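Local atomic coordinates of FEZ-1 protein (PDB entry 5WCK), a protein that probably hydrolyses the amide bond of beta-lactam antibiotics with a two-zinc site, as a monomeric subclass B3 metallo-beta-lactamase. Residues W156-K161 / Y167-I172; D209-S214 / T240-Y245; A14-Y19 / G137-T142. The protein carries 2 engineered substitutions. One frame throughout, in Å; residues are numbered along the deposited sequence.

Interaction 1. Residues W156-K161 / Y167-I172; sequences WTMKLK and YQAVII. With SO4 (sulfate ion), chain H.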
loop_
_atom_site.group_PDB
_atom_site.type_symbol
_atom_site.label_atom_id
_atom_site.label_comp_id
_atom_site.label_asym_id
_atom_site.label_seq_id
_atom_site.Cartn_x
_atom_site.Cartn_y
_atom_site.Cartn_z
ATOM N N TRP A 156 1.671 -6.103 1.719
ATOM C CA TRP A 156 1.571 -7.084 0.642
ATOM C C TRP A 156 2.954 -7.660 0.351
ATOM O O TRP A 156 3.890 -6.900 0.213
ATOM C CB TRP A 156 0.965 -6.437 -0.614
ATOM C CG TRP A 156 -0.510 -6.165 -0.530
ATOM C CD1 TRP A 156 -1.156 -4.978 -0.323
ATOM C CD2 TRP A 156 -1.528 -7.161 -0.632
ATOM N NE1 TRP A 156 -2.516 -5.173 -0.266
ATOM C CE2 TRP A 156 -2.771 -6.505 -0.486
ATOM C CE3 TRP A 156 -1.492 -8.536 -0.857
ATOM C CZ2 TRP A 156 -3.966 -7.222 -0.539
ATOM C CZ3 TRP A 156 -2.675 -9.231 -0.931
ATOM C CH2 TRP A 156 -3.892 -8.577 -0.755
ATOM N N THR A 157 3.061 -8.987 0.239
ATOM C CA THR A 157 4.333 -9.601 -0.109
ATOM C C THR A 157 4.167 -10.535 -1.306
ATOM O O THR A 157 3.097 -11.098 -1.555
ATOM C CB THR A 157 4.960 -10.318 1.092
ATOM O OG1 THR A 157 4.131 -11.430 1.445
ATOM C CG2 THR A 157 5.184 -9.399 2.277
ATOM N N MET A 158 5.267 -10.655 -2.058
ATOM C CA MET A 158 5.348 -11.641 -3.126
ATOM C C MET A 158 6.817 -11.970 -3.377
ATOM O O MET A 158 7.683 -11.197 -3.029
ATOM C CB MET A 158 4.699 -11.162 -4.425
ATOM C CG MET A 158 5.357 -9.935 -4.990
ATOM S SD MET A 158 4.488 -9.132 -6.365
ATOM C CE MET A 158 4.457 -10.476 -7.545
ATOM N N LYS A 159 7.056 -13.141 -3.972
ATOM C CA LYS A 159 8.409 -13.556 -4.366
ATOM C C LYS A 159 8.590 -13.284 -5.859
ATOM O O LYS A 159 7.697 -13.595 -6.658
ATOM C CB LYS A 159 8.629 -15.024 -4.008
ATOM C CG LYS A 159 10.087 -15.437 -3.849
ATOM C CD LYS A 159 10.173 -16.742 -3.065
ATOM C CE LYS A 159 11.550 -17.363 -3.007
ATOM N NZ LYS A 159 11.474 -18.841 -2.906
ATOM N N LEU A 160 9.701 -12.632 -6.216
ATOM C CA LEU A 160 9.980 -12.195 -7.580
ATOM C C LEU A 160 11.311 -12.838 -8.010
ATOM O O LEU A 160 12.250 -12.914 -7.215
ATOM C CB LEU A 160 10.097 -10.662 -7.637
ATOM C CG LEU A 160 8.810 -9.873 -7.385
ATOM C CD1 LEU A 160 9.078 -8.401 -7.201
ATOM C CD2 LEU A 160 7.814 -10.087 -8.516
ATOM N N LYS A 161 11.360 -13.340 -9.243
ATOM C CA LYS A 161 12.623 -13.776 -9.827
ATOM C C LYS A 161 13.163 -12.630 -10.684
ATOM O O LYS A 161 12.436 -12.108 -11.521
ATOM C CB LYS A 161 12.429 -15.055 -10.646
ATOM C CG LYS A 161 13.729 -15.792 -10.958
ATOM C CD LYS A 161 13.593 -16.949 -11.925
ATOM C CE LYS A 161 14.928 -17.592 -12.238
ATOM N NZ LYS A 161 14.759 -18.910 -12.897
ATOM N N TYR A 167 13.795 -12.974 -4.804
ATOM C CA TYR A 167 13.698 -11.872 -3.852
ATOM C C TYR A 167 12.280 -11.795 -3.288
ATOM O O TYR A 167 11.334 -11.867 -4.065
ATOM C CB TYR A 167 14.013 -10.541 -4.523
ATOM C CG TYR A 167 15.366 -10.479 -5.182
ATOM C CD1 TYR A 167 16.503 -10.285 -4.432
ATOM C CD2 TYR A 167 15.493 -10.673 -6.553
ATOM C CE1 TYR A 167 17.751 -10.248 -5.033
ATOM C CE2 TYR A 167 16.735 -10.652 -7.165
ATOM C CZ TYR A 167 17.861 -10.439 -6.400
ATOM O OH TYR A 167 19.092 -10.421 -6.994
ATOM N N GLN A 168 12.152 -11.569 -1.976
ATOM C CA GLN A 168 10.856 -11.236 -1.369
ATOM C C GLN A 168 10.637 -9.712 -1.474
ATOM O O GLN A 168 11.403 -8.912 -0.928
ATOM C CB GLN A 168 10.748 -11.715 0.084
ATOM C CG GLN A 168 9.483 -11.213 0.787
ATOM C CD GLN A 168 8.814 -12.173 1.745
ATOM O OE1 GLN A 168 8.442 -13.289 1.373
ATOM N NE2 GLN A 168 8.569 -11.713 2.968
ATOM N N ALA A 169 9.557 -9.338 -2.174
ATOM C CA ALA A 169 9.083 -7.968 -2.264
ATOM C C ALA A 169 8.063 -7.733 -1.145
ATOM O O ALA A 169 7.189 -8.552 -0.891
ATOM C CB ALA A 169 8.477 -7.688 -3.618
ATOM N N VAL A 170 8.187 -6.579 -0.505
ATOM C CA VAL A 170 7.352 -6.188 0.596
ATOM C C VAL A 170 6.854 -4.763 0.314
ATOM O O VAL A 170 7.642 -3.838 0.266
ATOM C CB VAL A 170 8.106 -6.230 1.937
ATOM C CG1 VAL A 170 7.201 -5.766 3.065
ATOM C CG2 VAL A 170 8.695 -7.595 2.247
ATOM N N ILE A 171 5.537 -4.615 0.143
ATOM C CA ILE A 171 4.919 -3.282 0.049
ATOM C C ILE A 171 4.358 -2.925 1.434
ATOM O O ILE A 171 3.252 -3.365 1.808
ATOM C CB ILE A 171 3.843 -3.235 -1.056
ATOM C CG1 ILE A 171 4.346 -3.734 -2.413
ATOM C CG2 ILE A 171 3.259 -1.830 -1.187
ATOM C CD1 ILE A 171 3.248 -4.035 -3.441
ATOM N N ILE A 172 5.139 -2.177 2.211
ATOM C CA ILE A 172 4.759 -1.798 3.574
ATOM C C ILE A 172 3.501 -0.931 3.496
ATOM O O ILE A 172 3.464 0.083 2.784
ATOM C CB ILE A 172 5.925 -1.104 4.303
ATOM C CG1 ILE A 172 7.107 -2.064 4.467
ATOM C CG2 ILE A 172 5.462 -0.564 5.643
ATOM C CD1 ILE A 172 8.351 -1.484 5.097
HETATM S S SO4 H . 21.547 -11.774 -4.517
HETATM O O1 SO4 H . 21.567 -10.799 -3.428
HETATM O O2 SO4 H . 21.262 -11.059 -5.789
HETATM O O3 SO4 H . 22.889 -12.408 -4.647
HETATM O O4 SO4 H . 20.560 -12.841 -4.285
#

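Interaction 2. Residues D209-S214 / T240-Y245; sequences DIFLGS and TGCKNY. With SO4 (sulfate ion), chain J.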
loop_
_atom_site.group_PDB
_atom_site.type_symbol
_atom_site.label_atom_id
_atom_site.label_comp_id
_atom_site.label_asym_id
_atom_site.label_seq_id
_atom_site.Cartn_x
_atom_site.Cartn_y
_atom_site.Cartn_z
ATOM N N ASP A 209 13.534 -8.094 0.849
ATOM C CA ASP A 209 14.602 -7.889 -0.141
ATOM C C ASP A 209 14.266 -6.660 -0.998
ATOM O O ASP A 209 15.059 -5.726 -1.080
ATOM C CB ASP A 209 14.841 -9.116 -1.025
ATOM C CG ASP A 209 15.171 -10.384 -0.243
ATOM O OD1 ASP A 209 16.086 -10.325 0.584
ATOM O OD2 ASP A 209 14.464 -11.371 -0.413
ATOM N N ILE A 210 13.086 -6.646 -1.615
ATOM C CA ILE A 210 12.657 -5.533 -2.463
ATOM C C ILE A 210 11.686 -4.685 -1.639
ATOM O O ILE A 210 10.601 -5.119 -1.278
ATOM C CB ILE A 210 12.080 -6.019 -3.797
ATOM C CG1 ILE A 210 13.196 -6.634 -4.652
ATOM C CG2 ILE A 210 11.383 -4.879 -4.557
ATOM C CD1 ILE A 210 12.713 -7.388 -5.838
ATOM N N PHE A 211 12.180 -3.520 -1.260
ATOM C CA PHE A 211 11.611 -2.657 -0.247
ATOM C C PHE A 211 10.696 -1.623 -0.897
ATOM O O PHE A 211 11.173 -0.748 -1.601
ATOM C CB PHE A 211 12.760 -2.010 0.530
ATOM C CG PHE A 211 12.396 -0.880 1.455
ATOM C CD1 PHE A 211 11.158 -0.784 2.073
ATOM C CD2 PHE A 211 13.318 0.118 1.689
ATOM C CE1 PHE A 211 10.867 0.287 2.909
ATOM C CE2 PHE A 211 13.022 1.199 2.501
ATOM C CZ PHE A 211 11.799 1.280 3.106
ATOM N N LEU A 212 9.389 -1.748 -0.664
ATOM C CA LEU A 212 8.397 -0.848 -1.280
ATOM C C LEU A 212 7.418 -0.378 -0.201
ATOM O O LEU A 212 7.490 -0.811 0.986
ATOM C CB LEU A 212 7.675 -1.591 -2.410
ATOM C CG LEU A 212 8.574 -2.137 -3.516
ATOM C CD1 LEU A 212 7.796 -3.078 -4.430
ATOM C CD2 LEU A 212 9.189 -1.002 -4.324
ATOM N N GLY A 213 6.495 0.499 -0.607
ATOM C CA GLY A 213 5.562 1.077 0.329
ATOM C C GLY A 213 4.444 1.824 -0.357
ATOM O O GLY A 213 4.406 1.982 -1.570
ATOM N N SER A 214 3.473 2.213 0.457
ATOM C CA SER A 214 2.290 2.952 -0.035
ATOM C C SER A 214 2.638 4.381 -0.478
ATOM O O SER A 214 1.883 4.968 -1.258
ATOM C CB SER A 214 1.222 2.914 0.990
ATOM O OG SER A 214 1.685 3.428 2.233
ATOM N N THR A 240 18.852 -3.677 3.537
ATOM C CA THR A 240 19.336 -2.862 4.625
ATOM C C THR A 240 18.400 -1.669 4.828
ATOM O O THR A 240 18.027 -1.358 5.962
ATOM C CB THR A 240 20.783 -2.411 4.396
ATOM O OG1 THR A 240 21.584 -3.592 4.300
ATOM C CG2 THR A 240 21.286 -1.516 5.509
ATOM N N GLY A 241 17.985 -1.022 3.735
ATOM C CA GLY A 241 17.043 0.090 3.836
ATOM C C GLY A 241 15.720 -0.336 4.443
ATOM O O GLY A 241 15.120 0.402 5.245
ATOM N N CYS A 242 15.276 -1.536 4.076
ATOM C CA CYS A 242 14.023 -2.073 4.604
ATOM C C CYS A 242 14.131 -2.276 6.126
ATOM O O CYS A 242 13.294 -1.779 6.888
ATOM C CB CYS A 242 13.674 -3.388 3.954
ATOM S SG CYS A 242 11.953 -3.794 4.317
ATOM N N LYS A 243 15.203 -2.954 6.560
ATOM C CA LYS A 243 15.469 -3.206 8.006
ATOM C C LYS A 243 15.487 -1.870 8.758
ATOM O O LYS A 243 14.857 -1.692 9.785
ATOM C CB LYS A 243 16.810 -3.948 8.137
ATOM C CG LYS A 243 17.457 -3.947 9.510
ATOM C CD LYS A 243 18.725 -4.785 9.541
ATOM C CE LYS A 243 19.985 -3.970 9.377
ATOM N NZ LYS A 243 21.176 -4.783 9.722
ATOM N N ASN A 244 16.218 -0.891 8.213
ATOM C CA ASN A 244 16.437 0.356 8.912
ATOM C C ASN A 244 15.141 1.171 8.960
ATOM O O ASN A 244 14.863 1.851 9.948
ATOM C CB ASN A 244 17.545 1.162 8.240
ATOM C CG ASN A 244 18.929 0.603 8.472
ATOM O OD1 ASN A 244 19.135 -0.270 9.321
ATOM N ND2 ASN A 244 19.872 1.080 7.671
ATOM N N TYR A 245 14.340 1.114 7.886
ATOM C CA TYR A 245 13.080 1.870 7.840
ATOM C C TYR A 245 12.089 1.312 8.860
ATOM O O TYR A 245 11.462 2.051 9.602
ATOM C CB TYR A 245 12.464 1.847 6.437
ATOM C CG TYR A 245 11.105 2.503 6.392
ATOM C CD1 TYR A 245 10.982 3.881 6.409
ATOM C CD2 TYR A 245 9.934 1.758 6.379
ATOM C CE1 TYR A 245 9.740 4.496 6.409
ATOM C CE2 TYR A 245 8.686 2.364 6.361
ATOM C CZ TYR A 245 8.584 3.734 6.382
ATOM O OH TYR A 245 7.382 4.380 6.405
HETATM S S SO4 J . 7.655 8.086 6.948
HETATM O O1 SO4 J . 7.182 9.082 5.971
HETATM O O2 SO4 J . 7.017 6.765 6.672
HETATM O O3 SO4 J . 9.130 7.957 6.849
HETATM O O4 SO4 J . 7.269 8.537 8.307
#

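Interaction 3. Residues A14-Y19 / G137-T142; sequences AGNLYY and GGTVLT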
loop_
_atom_site.group_PDB
_atom_site.type_symbol
_atom_site.label_atom_id
_atom_site.label_comp_id
_atom_site.label_asym_id
_atom_site.label_seq_id
_atom_site.Cartn_x
_atom_site.Cartn_y
_atom_site.Cartn_z
ATOM N N ALA A 14 10.848 -5.443 -10.721
ATOM C CA ALA A 14 11.510 -6.762 -10.704
ATOM C C ALA A 14 10.477 -7.789 -11.148
ATOM O O ALA A 14 9.301 -7.609 -10.895
ATOM C CB ALA A 14 12.006 -7.089 -9.317
ATOM N N GLY A 15 10.927 -8.862 -11.803
ATOM C CA GLY A 15 9.994 -9.907 -12.241
ATOM C C GLY A 15 8.817 -9.303 -12.997
ATOM O O GLY A 15 8.998 -8.504 -13.924
ATOM N N ASN A 16 7.599 -9.649 -12.559
ATOM C CA ASN A 16 6.374 -9.158 -13.193
ATOM C C ASN A 16 5.686 -8.063 -12.368
ATOM O O ASN A 16 4.475 -7.843 -12.559
ATOM C CB ASN A 16 5.405 -10.316 -13.492
ATOM C CG ASN A 16 4.917 -11.066 -12.267
ATOM O OD1 ASN A 16 5.608 -11.120 -11.255
ATOM N ND2 ASN A 16 3.759 -11.716 -12.375
ATOM N N LEU A 17 6.457 -7.332 -11.557
ATOM C CA LEU A 17 5.943 -6.245 -10.731
ATOM C C LEU A 17 6.438 -4.913 -11.294
ATOM O O LEU A 17 7.657 -4.719 -11.468
ATOM C CB LEU A 17 6.418 -6.435 -9.285
ATOM C CG LEU A 17 6.108 -5.287 -8.322
ATOM C CD1 LEU A 17 4.636 -5.162 -8.058
ATOM C CD2 LEU A 17 6.851 -5.488 -7.013
ATOM N N TYR A 18 5.480 -4.024 -11.568
ATOM C CA TYR A 18 5.706 -2.726 -12.185
ATOM C C TYR A 18 5.191 -1.619 -11.264
ATOM O O TYR A 18 4.214 -1.791 -10.513
ATOM C CB TYR A 18 4.967 -2.612 -13.523
ATOM C CG TYR A 18 5.407 -3.617 -14.551
ATOM C CD1 TYR A 18 4.994 -4.938 -14.501
ATOM C CD2 TYR A 18 6.276 -3.253 -15.574
ATOM C CE1 TYR A 18 5.431 -5.862 -15.430
ATOM C CE2 TYR A 18 6.694 -4.170 -16.530
ATOM C CZ TYR A 18 6.268 -5.479 -16.460
ATOM O OH TYR A 18 6.685 -6.423 -17.375
ATOM N N TYR A 19 5.852 -0.465 -11.353
ATOM C CA TYR A 19 5.411 0.755 -10.717
ATOM C C TYR A 19 4.534 1.540 -11.701
ATOM O O TYR A 19 4.997 1.834 -12.822
ATOM C CB TYR A 19 6.614 1.624 -10.324
ATOM C CG TYR A 19 6.208 2.779 -9.445
ATOM C CD1 TYR A 19 5.884 2.552 -8.118
ATOM C CD2 TYR A 19 6.091 4.076 -9.920
ATOM C CE1 TYR A 19 5.469 3.577 -7.290
ATOM C CE2 TYR A 19 5.654 5.112 -9.104
ATOM C CZ TYR A 19 5.358 4.865 -7.778
ATOM O OH TYR A 19 4.906 5.843 -6.949
ATOM N N GLY A 137 -3.003 -16.242 -12.379
ATOM C CA GLY A 137 -2.072 -16.638 -13.416
ATOM C C GLY A 137 -0.763 -17.205 -12.883
ATOM O O GLY A 137 0.265 -17.078 -13.560
ATOM N N GLY A 138 -0.805 -17.820 -11.687
ATOM C CA GLY A 138 0.372 -18.404 -11.060
ATOM C C GLY A 138 1.134 -17.457 -10.145
ATOM O O GLY A 138 2.033 -17.892 -9.429
ATOM N N THR A 139 0.851 -16.154 -10.220
ATOM C CA THR A 139 1.449 -15.208 -9.298
ATOM C C THR A 139 0.695 -15.254 -7.960
ATOM O O THR A 139 -0.531 -15.301 -7.955
ATOM C CB THR A 139 1.482 -13.806 -9.909
ATOM O OG1 THR A 139 2.417 -13.861 -10.985
ATOM C CG2 THR A 139 1.903 -12.761 -8.900
ATOM N N VAL A 140 1.437 -15.226 -6.839
ATOM C CA VAL A 140 0.852 -15.372 -5.498
ATOM C C VAL A 140 1.286 -14.178 -4.644
ATOM O O VAL A 140 2.502 -14.043 -4.355
ATOM C CB VAL A 140 1.293 -16.681 -4.827
ATOM C CG1 VAL A 140 0.703 -16.799 -3.422
ATOM C CG2 VAL A 140 0.944 -17.899 -5.677
ATOM N N LEU A 141 0.318 -13.348 -4.231
ATOM C CA LEU A 141 0.536 -12.248 -3.280
ATOM C C LEU A 141 -0.016 -12.715 -1.933
ATOM O O LEU A 141 -1.013 -13.448 -1.896
ATOM C CB LEU A 141 -0.207 -10.979 -3.720
ATOM C CG LEU A 141 0.531 -10.074 -4.699
ATOM C CD1 LEU A 141 0.954 -10.826 -5.934
ATOM C CD2 LEU A 141 -0.341 -8.887 -5.103
ATOM N N THR A 142 0.603 -12.279 -0.841
ATOM C CA THR A 142 0.118 -12.596 0.493
ATOM C C THR A 142 -0.215 -11.310 1.245
ATOM O O THR A 142 0.601 -10.353 1.264
ATOM C CB THR A 142 1.111 -13.437 1.301
ATOM O OG1 THR A 142 1.383 -14.693 0.648
ATOM C CG2 THR A 142 0.564 -13.733 2.680
#

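Interaction 1. Residues W156-K161 / Y167-I172
Strands 154-162 and 165-172 form an antiparallel beta hairpin in the C-terminal sheet of the metallo-beta-lactamase alpha-beta/beta-alpha sandwich, and Trp156, Met158 and Leu160 pair across it with Ile171, Ala169 and Tyr167. Each is a hydrogen-bonded pair closed by two backbone bonds, six in all. The middle rung is typical: Ala169 N meets Met158 O at 2.8 Å, while Met158 N reaches Ala169 O at 3.1 Å. Thr157-Val170 and Lys159-Gln168 are the non-hydrogen-bonded pairs between them, where Thr157 CA lies 3.1 Å from Ala169 O, a CA-H...O contact that gives this acceptor a second, weaker partner.

On the face bearing Met158, Ala169 and Leu160, the small Ala169 methyl is met by two longer chains. Leu160 CD1 lies 3.7 Å from Ala169 CB, and Met158 CG comes to 4.1 Å from the same methyl. On the other face Thr157 and Val170 lie side by side, CG2 to CG2 at 3.9 Å. With Thr157 CG2 anti to its carbonyl carbon, OG1 sits between backbone N and carbonyl carbon (chi1 66°) and bonds His144 NE2. At the hairpin's open end the Trp156 indole leads away from Ile171, and its NE1 bonds Ile69 O.

Tyr167 OH donates to O2 of a sulfate, likely carried over from the crystallisation solution, at 2.6 Å; this oxygen lies at the ring edge, near its plane. Paired amides and carbonyls thus satisfy the polar backbone between the strands, while the Met158-Ala169-Leu160 face offers an apolar surface suited to the buried interior.

Interaction 2. Residues D209-S214 / T240-Y245
Phe211, on strand 210-213, points its ring at the first turns of helix 239-262 and meets Gly241, Cys242 and Tyr245 there, packing the start of this C-terminal helix on an outermost strand of the second sheet of the sandwich. Its CG is anti to the backbone N, which carries the ring out from the strand toward the helix. Cys242 covers one face of that ring: its CA stands 3.8 Å from the Phe211 ring centroid and 15° off the ring normal, a CH-pi contact. The sulfur arrives more obliquely, with Cys242 SG 4.5 Å from the same centroid and 37° off the normal, a sulfur-aromatic contact near the CD1 side.

Further along the ring, Phe211 CE2 lies 3.5 Å from Gly241 O. That carbonyl already accepts the helical bond from Tyr245 N, at 2.8 Å from Gly241 O.

Tyr245 crosses the Phe211 side chain at about a right angle, but the two rings are neither stacked nor edge-to-face: their planes meet at 38° with centroids 5.5 Å apart. The closest approach is made by the beta carbon, with Phe211 CZ 3.4 Å from Tyr245 CB. The phenol end of Tyr245 leads on to a second sulfate, which also binds Lys249 NZ.

Cys242 SG is covalently tied to Cys208 in a disulfide that joins the helix to the chain just ahead of strand 210-213. Ile172 and Phe219 add further contacts to Phe211. Within the two segments the joint therefore rests on dispersion and CH-pi packing about one aromatic ring, with the neighbouring disulfide supplying a covalent limit on how far helix and strand can separate.

Interaction 3. Residues A14-Y19 / G137-T142
Asn16 and Thr139 meet through a single polar contact: Asn16 ND2 donates to Thr139 OG1 at 2.9 Å. The side chains come from opposite directions, and the hydroxyl oxygen lies near the Asn16 amide plane, 13° out of it, but the bond is bent, with an N-H...O angle of 149°. Thr139 presents OG1 because this atom is anti to the carbonyl carbon, beside the backbone N (chi1 -68°), while its CG2 methyl stays farther off, 4.1 Å from Asn16 ND2. The same nitrogen also bonds Val31 O, giving the amide two oxygen partners that together restrict its rotation.

In the second shell, Ile30 touches both Asn16 and Thr139, while Leu160 packs on Asn16 and Met158 on Thr139.

The backbone of Asn16 is set by a type II' beta turn from Ala14 to Leu17, closed by Leu17 N to Ala14 O at 2.9 Å; Gly15 occupies its second position with a positive phi. Across the contact, Thr139 opens strand 139-145 just after Gly137 and Gly138, both at positive phi.

The backbones remain well apart, CA of Asn16 to CA of Thr139 being 8.7 Å. This is a side-chain bridge between the two beta sheets of the metallo-beta-lactamase sandwich, from the turn linking strands 11-14 and 17-19 to the start of strand 139-145, away from the zinc site.

From the N terminus, interaction 3 opens at the 14-19 turn and closes at 137-142, a loop of 117 intervening residues that joins the N-terminal sheet to the other sheet. Interaction 1 follows as a short hairpin with five residues between its segments, and interaction 2 then closes 25 residues, a little over half of them helical, between 209-214 and 240-245. The three loops run in series, with no nesting or crossing. Strand neighbours connect them: Thr157 O to Thr142 N joins interactions 1 and 3, and Val170 O to Leu212 N joins 1 and 2. Ile210 packs on Ala14, so interactions 2 and 3 also touch, with centres about 17 Å apart.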